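Local coordinates for protein branched-chain alpha-ketoacid decarboxylase (Lactococcus lactis, PDB 2VBF) that probably decarboxylates branched-chain and aromatic alpha-keto acids to aldehydes, using bound thiamine diphosphate and a magnesium ion, at residues S219-S224 and K322-N327; K226-P231 and S295-L300; T249-E254 and S349-K354; L257-L262 and P274-I279. All blocks are in the same frame, centred on the assembly; numbering follows the deposited sequence. Where two conformers were deposited one is given.

Interaction 1. Residues S219-S224 and K322-N327; sequences SKIEES and KMISLN
Ile221 on helix 219-224 faces Ile324 on strand 323-326, their CA atoms 7.3 Å apart. The helix and strand axes approach to 10.1 Å and run at 140° to each other. The contact is a helix laid on one face of the parallel part of the central-domain sheet. Ile324 carries much of the contact. Its CG1 branch lies anti to the carbonyl carbon (chi1 -69°) and the chain is extended beyond, which carries CD1 up to the helix, 3.9 Å from Ile221 CG1. The same methyl lies 3.9 Å from Lys220 O and 4.0 Å from Ser224 OG, while CG2 of Ile324 also lies near Ile221 CG1. Two residues along the strand, Leu326 meets Ile221 tip to tip, CD1 against CD1 at 3.9 Å. On the adjoining strand Phe298 touches Ile324, and Leu300 touches both Ile221 and Ile324; Phe334 covers Ile324 and Ser224 from a loop. The polar atoms next to Ile324 are served by the helix itself: Ser224 OG donates to Lys220 O at 2.7 Å, and Ser224 N reaches that oxygen from the opposite face of the carbonyl plane. With the serine hydroxyl turned back onto its own helix and the carbonyl gripped by two donors, a methyl can rest against both at little polar cost, and the attachment of helix to strand rests on dispersion between branched aliphatic chains.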
loop_
_atom_site.group_PDB
_atom_site.type_symbol
_atom_site.label_atom_id
_atom_site.label_comp_id
_atom_site.label_asym_id
_atom_site.label_seq_id
_atom_site.Cartn_x
_atom_site.Cartn_y
_atom_site.Cartn_z
ATOM N N SER A 219 41.988 8.977 17.089
ATOM C CA SER A 219 42.981 9.837 17.747
ATOM C C SER A 219 42.513 11.285 17.831
ATOM O O SER A 219 42.690 11.943 18.864
ATOM C CB SER A 219 44.322 9.766 17.014
ATOM O OG SER A 219 44.878 8.471 17.153
ATOM N N LYS A 220 41.917 11.775 16.748
ATOM C CA LYS A 220 41.374 13.134 16.728
ATOM C C LYS A 220 40.160 13.281 17.649
ATOM O O LYS A 220 39.984 14.323 18.290
ATOM C CB LYS A 220 41.038 13.570 15.299
ATOM C CG LYS A 220 42.130 14.423 14.649
ATOM C CD LYS A 220 42.255 14.150 13.155
ATOM C CE LYS A 220 42.825 15.348 12.401
ATOM N NZ LYS A 220 44.075 15.889 13.016
ATOM N N ILE A 221 39.328 12.243 17.728
ATOM C CA ILE A 221 38.197 12.263 18.660
ATOM C C ILE A 221 38.715 12.292 20.096
ATOM O O ILE A 221 38.244 13.077 20.919
ATOM C CB ILE A 221 37.258 11.057 18.459
ATOM C CG1 ILE A 221 36.491 11.202 17.142
ATOM C CG2 ILE A 221 36.290 10.924 19.640
ATOM C CD1 ILE A 221 35.763 9.937 16.710
ATOM N N GLU A 222 39.698 11.442 20.381
ATOM C CA GLU A 222 40.307 11.384 21.708
ATOM C C GLU A 222 40.902 12.727 22.117
ATOM O O GLU A 222 40.614 13.233 23.193
ATOM C CB GLU A 222 41.401 10.331 21.740
ATOM C CG GLU A 222 41.997 10.118 23.119
ATOM C CD GLU A 222 43.094 9.077 23.118
ATOM O OE1 GLU A 222 43.559 8.695 22.019
ATOM O OE2 GLU A 222 43.490 8.653 24.225
ATOM N N GLU A 223 41.743 13.281 21.248
ATOM C CA GLU A 223 42.381 14.579 21.482
ATOM C C GLU A 223 41.327 15.652 21.745
ATOM O O GLU A 223 41.400 16.402 22.729
ATOM C CB GLU A 223 43.229 14.941 20.259
ATOM C CG GLU A 223 43.895 16.310 20.293
ATOM C CD GLU A 223 44.646 16.622 19.008
ATOM O OE1 GLU A 223 44.216 16.153 17.925
ATOM O OE2 GLU A 223 45.666 17.348 19.077
ATOM N N SER A 224 40.330 15.706 20.862
ATOM C CA SER A 224 39.274 16.704 20.967
ATOM C C SER A 224 38.494 16.580 22.270
ATOM O O SER A 224 38.190 17.582 22.918
ATOM C CB SER A 224 38.326 16.602 19.774
ATOM O OG SER A 224 39.022 16.832 18.565
ATOM N N LYS A 322 33.752 23.107 14.768
ATOM C CA LYS A 322 33.981 22.533 16.090
ATOM C C LYS A 322 33.491 21.084 16.168
ATOM O O LYS A 322 33.252 20.577 17.264
ATOM C CB LYS A 322 33.227 23.354 17.149
ATOM C CG LYS A 322 33.578 24.827 17.216
ATOM C CD LYS A 322 32.629 25.561 18.168
ATOM C CE LYS A 322 32.548 27.067 17.858
ATOM N NZ LYS A 322 33.336 27.927 18.790
ATOM N N MET A 323 33.364 20.412 15.022
ATOM C CA MET A 323 32.647 19.134 14.970
ATOM C C MET A 323 33.430 18.017 14.301
ATOM O O MET A 323 34.133 18.250 13.316
ATOM C CB MET A 323 31.340 19.336 14.203
ATOM C CG MET A 323 30.423 18.110 14.139
ATOM S SD MET A 323 29.018 18.380 13.047
ATOM C CE MET A 323 28.037 19.526 14.029
ATOM N N ILE A 324 33.304 16.813 14.856
ATOM C CA ILE A 324 33.589 15.574 14.136
ATOM C C ILE A 324 32.251 14.833 14.017
ATOM O O ILE A 324 31.634 14.496 15.032
ATOM C CB ILE A 324 34.620 14.709 14.872
ATOM C CG1 ILE A 324 35.999 15.373 14.827
ATOM C CG2 ILE A 324 34.713 13.306 14.249
ATOM C CD1 ILE A 324 36.992 14.776 15.755
ATOM N N SER A 325 31.785 14.625 12.788
ATOM C CA SER A 325 30.577 13.842 12.547
ATOM C C SER A 325 30.962 12.534 11.859
ATOM O O SER A 325 31.825 12.520 10.974
ATOM C CB SER A 325 29.540 14.624 11.727
ATOM O OG SER A 325 29.958 14.854 10.397
ATOM N N LEU A 326 30.344 11.450 12.309
ATOM C CA LEU A 326 30.511 10.132 11.727
ATOM C C LEU A 326 29.140 9.618 11.296
ATOM O O LEU A 326 28.192 9.614 12.088
ATOM C CB LEU A 326 31.120 9.174 12.747
ATOM C CG LEU A 326 32.481 9.593 13.316
ATOM C CD1 LEU A 326 32.921 8.606 14.386
ATOM C CD2 LEU A 326 33.511 9.710 12.203
ATOM N N ASN A 327 29.051 9.218 10.031
ATOM C CA ASN A 327 27.850 8.621 9.461
ATOM C C ASN A 327 28.261 7.366 8.715
ATOM O O ASN A 327 29.439 7.177 8.436
ATOM C CB ASN A 327 27.164 9.597 8.498
ATOM C CG ASN A 327 26.385 10.679 9.215
ATOM O OD1 ASN A 327 26.889 11.784 9.453
ATOM N ND2 ASN A 327 25.144 10.364 9.571
#

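Interaction 2. Residues K226-P231 and S295-L300; sequences KNAQKP and SADFIL
A carboxylate clasp, Asp297 on the backbone amides of Gln229 and Lys230, joins two helix-to-strand connections side by side in the Rossmann-like central domain: the turn from helix 212-227 into strand 231-235 and the matching one between helix 287-295 and strand 298-302. Gln229 N donates to the syn lone pair of Asp297 OD2 at 2.8 Å, with an N-H...O angle of 159°; Lys230 N reaches OD1 at 2.9 Å from above the carboxylate plane. With CG between its own backbone N and carbonyl carbon (chi1 60°), the carboxylate faces both amides. A water donates to OD2 as well, and also to Gln229 OE1. In return Asp297 N donates to Lys230 O at 3.1 Å, a bent bond.

Lys230 extends along the second turn, and its NZ donates to Ser295 OG at 2.8 Å. That hydroxyl is also tied to Asn291 O and Phe292 O of helix 287-295, while the lysine makes a cation-pi contact with the Phe292 ring. Deeper in, Pro231 CB lies at the edge of the Phe298 ring, and Ala228 CB packs 3.9 Å from Phe298 CB and 3.5 Å from Asp297 OD1.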
loop_
_atom_site.group_PDB
_atom_site.type_symbol
_atom_site.label_atom_id
_atom_site.label_comp_id
_atom_site.label_asym_id
_atom_site.label_seq_id
_atom_site.Cartn_x
_atom_site.Cartn_y
_atom_site.Cartn_z
ATOM N N LYS A 226 39.452 15.183 25.151
ATOM C CA LYS A 226 40.285 15.443 26.329
ATOM C C LYS A 226 40.632 16.918 26.478
ATOM O O LYS A 226 40.809 17.388 27.597
ATOM C CB LYS A 226 41.553 14.586 26.296
ATOM C CG LYS A 226 41.275 13.112 26.539
ATOM C CD LYS A 226 42.516 12.248 26.372
ATOM C CE LYS A 226 42.335 10.879 27.038
ATOM N NZ LYS A 226 43.454 9.944 26.721
ATOM N N ASN A 227 40.703 17.641 25.360
ATOM C CA ASN A 227 40.962 19.082 25.372
ATOM C C ASN A 227 39.704 19.939 25.556
ATOM O O ASN A 227 39.799 21.121 25.891
ATOM C CB ASN A 227 41.686 19.504 24.088
ATOM C CG ASN A 227 43.103 18.945 23.993
ATOM O OD1 ASN A 227 43.643 18.413 24.965
ATOM N ND2 ASN A 227 43.710 19.069 22.816
ATOM N N ALA A 228 38.525 19.356 25.337
ATOM C CA ALA A 228 37.281 20.119 25.402
ATOM C C ALA A 228 36.889 20.445 26.842
ATOM O O ALA A 228 36.994 19.596 27.719
ATOM C CB ALA A 228 36.146 19.353 24.710
ATOM N N GLN A 229 36.454 21.683 27.067
ATOM C CA GLN A 229 35.926 22.126 28.355
ATOM C C GLN A 229 34.420 21.858 28.440
ATOM O O GLN A 229 33.861 21.739 29.529
ATOM C CB GLN A 229 36.174 23.630 28.542
ATOM C CG GLN A 229 37.633 24.076 28.378
ATOM C CD GLN A 229 37.845 25.546 28.739
ATOM O OE1 GLN A 229 37.361 26.449 28.048
ATOM N NE2 GLN A 229 38.577 25.790 29.822
ATOM N N LYS A 230 33.764 21.799 27.278
ATOM C CA LYS A 230 32.329 21.568 27.202
ATOM C C LYS A 230 31.979 20.747 25.956
ATOM O O LYS A 230 31.401 21.267 25.006
ATOM C CB LYS A 230 31.580 22.898 27.183
ATOM C CG LYS A 230 30.097 22.795 27.480
ATOM C CD LYS A 230 29.490 24.180 27.468
ATOM C CE LYS A 230 28.044 24.195 27.856
ATOM N NZ LYS A 230 27.648 25.603 28.190
ATOM N N PRO A 231 32.334 19.463 25.970
ATOM C CA PRO A 231 31.994 18.616 24.836
ATOM C C PRO A 231 30.522 18.235 24.858
ATOM O O PRO A 231 29.902 18.206 25.923
ATOM C CB PRO A 231 32.852 17.373 25.070
ATOM C CG PRO A 231 32.924 17.262 26.548
ATOM C CD PRO A 231 33.022 18.704 27.031
ATOM N N SER A 295 26.574 26.111 22.705
ATOM C CA SER A 295 27.802 26.697 23.278
ATOM C C SER A 295 28.945 25.677 23.487
ATOM O O SER A 295 30.057 26.057 23.887
ATOM C CB SER A 295 27.479 27.392 24.603
ATOM O OG SER A 295 27.136 26.468 25.617
ATOM N N ALA A 296 28.690 24.395 23.209
ATOM C CA ALA A 296 29.714 23.357 23.344
ATOM C C ALA A 296 30.933 23.730 22.506
ATOM O O ALA A 296 30.778 24.258 21.402
ATOM C CB ALA A 296 29.162 21.986 22.898
ATOM N N ASP A 297 32.134 23.488 23.039
ATOM C CA ASP A 297 33.375 23.775 22.296
ATOM C C ASP A 297 33.851 22.623 21.397
ATOM O O ASP A 297 34.767 22.795 20.604
ATOM C CB ASP A 297 34.500 24.256 23.230
ATOM C CG ASP A 297 34.883 23.254 24.289
ATOM O OD1 ASP A 297 34.204 22.217 24.473
ATOM O OD2 ASP A 297 35.890 23.533 24.976
ATOM N N PHE A 298 33.221 21.460 21.523
ATOM C CA PHE A 298 33.465 20.340 20.616
ATOM C C PHE A 298 32.180 19.539 20.509
ATOM O O PHE A 298 31.537 19.278 21.520
ATOM C CB PHE A 298 34.591 19.433 21.120
ATOM C CG PHE A 298 34.728 18.152 20.334
ATOM C CD1 PHE A 298 35.065 18.195 18.991
ATOM C CD2 PHE A 298 34.490 16.909 20.923
ATOM C CE1 PHE A 298 35.186 17.044 18.259
ATOM C CE2 PHE A 298 34.611 15.744 20.189
ATOM C CZ PHE A 298 34.956 15.806 18.853
ATOM N N ILE A 299 31.819 19.152 19.287
ATOM C CA ILE A 299 30.621 18.355 19.031
ATOM C C ILE A 299 31.036 17.079 18.309
ATOM O O ILE A 299 31.690 17.143 17.264
ATOM C CB ILE A 299 29.612 19.093 18.140
ATOM C CG1 ILE A 299 29.228 20.447 18.747
ATOM C CG2 ILE A 299 28.363 18.215 17.908
ATOM C CD1 ILE A 299 28.655 21.415 17.744
ATOM N N LEU A 300 30.655 15.936 18.875
ATOM C CA LEU A 300 30.797 14.627 18.225
ATOM C C LEU A 300 29.403 14.122 17.832
ATOM O O LEU A 300 28.578 13.811 18.716
ATOM C CB LEU A 300 31.464 13.634 19.175
ATOM C CG LEU A 300 31.667 12.185 18.709
ATOM C CD1 LEU A 300 32.609 12.142 17.496
ATOM C CD2 LEU A 300 32.205 11.310 19.838
HETATM O O HOH W 1 36.091 26.067 25.797
#

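Interaction 3. Residues T249-E254 and S349-K354; sequences TQFVSE and SLSELK
Ser351 OG lies 3.3 Å from Glu254 OE1, a long approach that leaves a hydrogen bond unproven. The glutamate comes from helix 245-255 with its chain extended beyond CG, and sits one helical turn past Gln250. Phe251 and Ser351 have the nearest CA atoms of the two segments, 5.6 Å apart.

The firmer part of the contact is apolar. Phe251 carries its ring anti to the backbone N (chi1 174°), which directs it off the helix onto the short 3-10 segment 350-352. There Leu350 CB sits over one face of the ring, 3.9 Å from its centroid and 15° off the normal, a CH-pi contact. The leucine crosses the ring obliquely and its CD1 lies over the same face, at the CD2-CE2 side of the ring, 3.9 Å from Phe251 CD2. Leu350 O stands 3.5 Å from Phe251 CE1, while Ser351 OG is at the ring edge, close to its plane. Leu225 of helix 212-227 and Leu257 also touch the phenylalanine, and Leu218 touches Leu350, so the ring and the leucine are built into the packing between two helices and the segment that follows helix 343-348.

Lys354 NZ is 5.6 Å from Glu254 OE1, too far for a salt bridge but close enough that its charge would probably favour the carboxylate. The join therefore depends mainly on the CH-pi and aliphatic packing of Phe251 with Leu350, and the serine-glutamate pair at the more exposed side adds little.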
loop_
_atom_site.group_PDB
_atom_site.type_symbol
_atom_site.label_atom_id
_atom_site.label_comp_id
_atom_site.label_asym_id
_atom_site.label_seq_id
_atom_site.Cartn_x
_atom_site.Cartn_y
_atom_site.Cartn_z
ATOM N N THR A 249 25.888 3.976 24.937
ATOM C CA THR A 249 25.456 4.168 26.311
ATOM C C THR A 249 26.618 3.870 27.259
ATOM O O THR A 249 26.884 4.665 28.152
ATOM C CB THR A 249 24.212 3.307 26.627
ATOM O OG1 THR A 249 23.083 3.811 25.881
ATOM C CG2 THR A 249 23.884 3.307 28.096
ATOM N N GLN A 250 27.334 2.770 27.012
ATOM C CA GLN A 250 28.492 2.393 27.837
ATOM C C GLN A 250 29.600 3.440 27.736
ATOM O O GLN A 250 30.183 3.834 28.746
ATOM C CB GLN A 250 29.039 1.013 27.442
ATOM C CG GLN A 250 30.105 0.451 28.403
ATOM C CD GLN A 250 30.552 -0.961 28.036
ATOM O OE1 GLN A 250 31.181 -1.175 27.006
ATOM N NE2 GLN A 250 30.239 -1.928 28.896
ATOM N N PHE A 251 29.902 3.877 26.518
ATOM C CA PHE A 251 30.910 4.936 26.299
ATOM C C PHE A 251 30.578 6.223 27.068
ATOM O O PHE A 251 31.416 6.773 27.792
ATOM C CB PHE A 251 31.045 5.236 24.806
ATOM C CG PHE A 251 31.951 6.397 24.492
ATOM C CD1 PHE A 251 33.301 6.346 24.834
ATOM C CD2 PHE A 251 31.462 7.532 23.857
ATOM C CE1 PHE A 251 34.153 7.405 24.541
ATOM C CE2 PHE A 251 32.314 8.604 23.563
ATOM C CZ PHE A 251 33.655 8.534 23.909
ATOM N N VAL A 252 29.346 6.688 26.924
ATOM C CA VAL A 252 28.897 7.910 27.603
ATOM C C VAL A 252 28.884 7.732 29.119
ATOM O O VAL A 252 29.234 8.656 29.858
ATOM C CB VAL A 252 27.491 8.348 27.083
ATOM C CG1 VAL A 252 26.904 9.457 27.930
ATOM C CG2 VAL A 252 27.597 8.754 25.619
ATOM N N SER A 253 28.470 6.546 29.575
ATOM C CA SER A 253 28.436 6.214 30.990
ATOM C C SER A 253 29.834 6.341 31.611
ATOM O O SER A 253 30.013 6.977 32.649
ATOM C CB SER A 253 27.921 4.774 31.155
ATOM O OG SER A 253 27.812 4.416 32.505
ATOM N N GLU A 254 30.809 5.718 30.955
ATOM C CA GLU A 254 32.177 5.631 31.480
ATOM C C GLU A 254 32.868 7.004 31.490
ATOM O O GLU A 254 33.602 7.329 32.432
ATOM C CB GLU A 254 32.992 4.595 30.686
ATOM C CG GLU A 254 32.499 3.154 30.907
ATOM C CD GLU A 254 33.124 2.098 29.976
ATOM O OE1 GLU A 254 33.749 2.468 28.971
ATOM O OE2 GLU A 254 32.969 0.882 30.256
ATOM N N SER A 349 35.048 1.227 18.644
ATOM C CA SER A 349 36.404 1.456 19.154
ATOM C C SER A 349 36.464 2.626 20.146
ATOM O O SER A 349 37.532 2.942 20.678
ATOM C CB SER A 349 37.381 1.695 17.998
ATOM O OG SER A 349 37.055 2.874 17.280
ATOM N N LEU A 350 35.324 3.268 20.403
ATOM C CA LEU A 350 35.296 4.419 21.311
ATOM C C LEU A 350 35.675 4.045 22.747
ATOM O O LEU A 350 36.302 4.843 23.445
ATOM C CB LEU A 350 33.931 5.111 21.290
ATOM C CG LEU A 350 33.607 5.938 20.042
ATOM C CD1 LEU A 350 32.178 6.471 20.128
ATOM C CD2 LEU A 350 34.606 7.086 19.841
ATOM N N SER A 351 35.307 2.843 23.191
ATOM C CA SER A 351 35.653 2.415 24.555
ATOM C C SER A 351 37.071 1.809 24.668
ATOM O O SER A 351 37.478 1.395 25.751
ATOM C CB SER A 351 34.572 1.492 25.147
ATOM O OG SER A 351 33.519 2.254 25.733
ATOM N N GLU A 352 37.815 1.770 23.563
ATOM C CA GLU A 352 39.275 1.621 23.619
ATOM C C GLU A 352 39.923 2.901 24.158
ATOM O O GLU A 352 41.080 2.877 24.600
ATOM C CB GLU A 352 39.883 1.371 22.234
ATOM C CG GLU A 352 39.676 -0.011 21.618
ATOM C CD GLU A 352 40.234 -0.092 20.193
ATOM O OE1 GLU A 352 41.156 0.693 19.856
ATOM O OE2 GLU A 352 39.748 -0.942 19.403
ATOM N N LEU A 353 39.205 4.022 24.060
ATOM C CA LEU A 353 39.734 5.307 24.494
ATOM C C LEU A 353 39.637 5.380 26.004
ATOM O O LEU A 353 38.568 5.168 26.586
ATOM C CB LEU A 353 38.980 6.483 23.859
ATOM C CG LEU A 353 38.919 6.519 22.328
ATOM C CD1 LEU A 353 38.219 7.786 21.871
ATOM C CD2 LEU A 353 40.300 6.424 21.696
ATOM N N LYS A 354 40.771 5.675 26.621
ATOM C CA LYS A 354 40.889 5.729 28.059
ATOM C C LYS A 354 41.192 7.147 28.527
ATOM O O LYS A 354 41.739 7.965 27.784
ATOM C CB LYS A 354 42.003 4.782 28.518
ATOM C CG LYS A 354 41.719 3.311 28.238
ATOM C CD LYS A 354 40.609 2.794 29.139
ATOM C CE LYS A 354 40.139 1.423 28.748
ATOM N NZ LYS A 354 39.055 0.979 29.647
#

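Interaction 4. Residues L257-L262 and P274-I279; sequences LPITTL and PSFLGI
Ser275 OG donates to Leu257 O at 2.7 Å, from above the carbonyl plane, at the point where segments 257-262 and 274-279 come together. Just beyond, the backbones pair: Ile259 N donates to Ser275 O at 2.9 Å, and Leu277 N meets Ile259 O almost head-on at 2.8 Å. Further on, Thr260 holds OG1 anti to its backbone N (chi1 -175°), from where it donates to Gly278 O at 2.7 Å; Thr261 N, 3.7 Å from Gly278 O, makes no such bond.

These are the parallel strands 259-261 and 276-279, the latter outermost in the mixed sheet of the central domain. Ile259 pairs with Phe276 and Thr261 with Ile279, so strand 276-279 carries one extra residue, a bulge at which Gly278 adopts a positive phi of 132°. Phe276 folds over this irregularity, with Gly278 N above one face of its ring, and its CE1 is 4.1 Å from Thr261 N, a buried amide that finds no partner. Thr261 OG1 donates to Leu262 O and touches Ile279 CD1 at 3.2 Å.

Outside this shell, Val248 and Val252 of helix 245-255 press on Ile259, while Leu289, Phe292 and Val293 of helix 287-295 pack against Leu277, Pro258 and Thr260.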
loop_
_atom_site.group_PDB
_atom_site.type_symbol
_atom_site.label_atom_id
_atom_site.label_comp_id
_atom_site.label_asym_id
_atom_site.label_seq_id
_atom_site.Cartn_x
_atom_site.Cartn_y
_atom_site.Cartn_z
ATOM N N LEU A 257 30.288 12.039 29.479
ATOM C CA LEU A 257 30.149 13.099 28.474
ATOM C C LEU A 257 28.693 13.512 28.334
ATOM O O LEU A 257 27.813 12.649 28.314
ATOM C CB LEU A 257 30.677 12.640 27.113
ATOM C CG LEU A 257 32.199 12.537 26.966
ATOM C CD1 LEU A 257 32.567 11.662 25.770
ATOM C CD2 LEU A 257 32.828 13.937 26.846
ATOM N N PRO A 258 28.422 14.832 28.238
ATOM C CA PRO A 258 27.060 15.273 27.926
ATOM C C PRO A 258 26.599 14.696 26.587
ATOM O O PRO A 258 27.393 14.607 25.647
ATOM C CB PRO A 258 27.188 16.806 27.848
ATOM C CG PRO A 258 28.425 17.121 28.620
ATOM C CD PRO A 258 29.340 15.969 28.416
ATOM N N ILE A 259 25.340 14.272 26.532
ATOM C CA ILE A 259 24.779 13.698 25.305
ATOM C C ILE A 259 23.324 14.102 25.084
ATOM O O ILE A 259 22.524 14.204 26.021
ATOM C CB ILE A 259 24.911 12.140 25.268
ATOM C CG1 ILE A 259 24.377 11.571 23.934
ATOM C CG2 ILE A 259 24.179 11.492 26.448
ATOM C CD1 ILE A 259 24.932 10.218 23.566
ATOM N N THR A 260 23.021 14.342 23.814
ATOM C CA THR A 260 21.677 14.615 23.350
ATOM C C THR A 260 21.419 13.736 22.121
ATOM O O THR A 260 22.350 13.165 21.557
ATOM C CB THR A 260 21.507 16.130 23.034
ATOM O OG1 THR A 260 20.149 16.413 22.688
ATOM C CG2 THR A 260 22.457 16.602 21.928
ATOM N N THR A 261 20.148 13.579 21.763
ATOM C CA THR A 261 19.758 13.023 20.472
ATOM C C THR A 261 18.734 13.953 19.841
ATOM O O THR A 261 18.103 14.774 20.519
ATOM C CB THR A 261 19.149 11.591 20.575
ATOM O OG1 THR A 261 17.804 11.661 21.071
ATOM C CG2 THR A 261 19.986 10.695 21.491
ATOM N N LEU A 262 18.571 13.830 18.533
ATOM C CA LEU A 262 17.418 14.430 17.862
ATOM C C LEU A 262 16.219 13.528 18.150
ATOM O O LEU A 262 16.361 12.439 18.725
ATOM C CB LEU A 262 17.655 14.519 16.349
ATOM C CG LEU A 262 18.945 15.176 15.853
ATOM C CD1 LEU A 262 18.912 15.254 14.332
ATOM C CD2 LEU A 262 19.147 16.546 16.462
ATOM N N PRO A 274 22.839 10.077 33.647
ATOM C CA PRO A 274 22.879 11.397 34.256
ATOM C C PRO A 274 23.333 12.493 33.292
ATOM O O PRO A 274 22.923 13.634 33.456
ATOM C CB PRO A 274 23.878 11.231 35.420
ATOM C CG PRO A 274 24.643 10.033 35.113
ATOM C CD PRO A 274 23.753 9.135 34.313
ATOM N N SER A 275 24.140 12.135 32.291
ATOM C CA SER A 275 24.648 13.099 31.309
ATOM C C SER A 275 23.749 13.276 30.071
ATOM O O SER A 275 24.089 14.062 29.193
ATOM C CB SER A 275 26.055 12.709 30.855
ATOM O OG SER A 275 26.034 11.542 30.065
ATOM N N PHE A 276 22.619 12.565 30.007
ATOM C CA PHE A 276 21.652 12.770 28.917
ATOM C C PHE A 276 20.879 14.064 29.177
ATOM O O PHE A 276 20.243 14.221 30.235
ATOM C CB PHE A 276 20.691 11.576 28.749
ATOM C CG PHE A 276 19.628 11.808 27.704
ATOM C CD1 PHE A 276 19.945 11.742 26.355
ATOM C CD2 PHE A 276 18.323 12.124 28.064
ATOM C CE1 PHE A 276 18.983 11.988 25.372
ATOM C CE2 PHE A 276 17.351 12.368 27.083
ATOM C CZ PHE A 276 17.689 12.297 25.738
ATOM N N LEU A 277 20.934 14.985 28.210
ATOM C CA LEU A 277 20.393 16.337 28.352
ATOM C C LEU A 277 18.902 16.428 28.002
ATOM O O LEU A 277 18.164 17.193 28.607
ATOM C CB LEU A 277 21.180 17.327 27.470
ATOM C CG LEU A 277 22.685 17.474 27.745
ATOM C CD1 LEU A 277 23.368 18.388 26.714
ATOM C CD2 LEU A 277 22.930 17.995 29.155
ATOM N N GLY A 278 18.463 15.627 27.039
ATOM C CA GLY A 278 17.155 15.787 26.433
ATOM C C GLY A 278 17.288 15.740 24.921
ATOM O O GLY A 278 18.357 15.411 24.379
ATOM N N ILE A 279 16.191 16.063 24.248
ATOM C CA ILE A 279 16.126 16.071 22.797
ATOM C C ILE A 279 16.427 17.465 22.238
ATOM O O ILE A 279 15.762 18.448 22.592
ATOM C CB ILE A 279 14.724 15.656 22.316
ATOM C CG1 ILE A 279 14.363 14.272 22.843
ATOM C CG2 ILE A 279 14.628 15.725 20.795
ATOM C CD1 ILE A 279 15.249 13.141 22.337
#

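From the N terminus, helix 212-227 opens two loops: interaction 1 closes the outer one at strand 323-326, and interaction 2 closes an inner one at strand 298-302, within the first. The chain then passes strand 231-235 and helix 245-255, where interaction 3 begins, to end only beyond helix 343-348; it therefore crosses interactions 1 and 2. Interaction 4, from 257-262 to 274-279, is the shortest loop and lies inside all three. Interactions 1, 2 and 4 reach one sheet, at neighbouring inner strands and at its edge. Interaction 3 joins a covering helix to the segment that follows helix 343-348, and Lys226 NZ, contacting Lys354 O, links it to interaction 2.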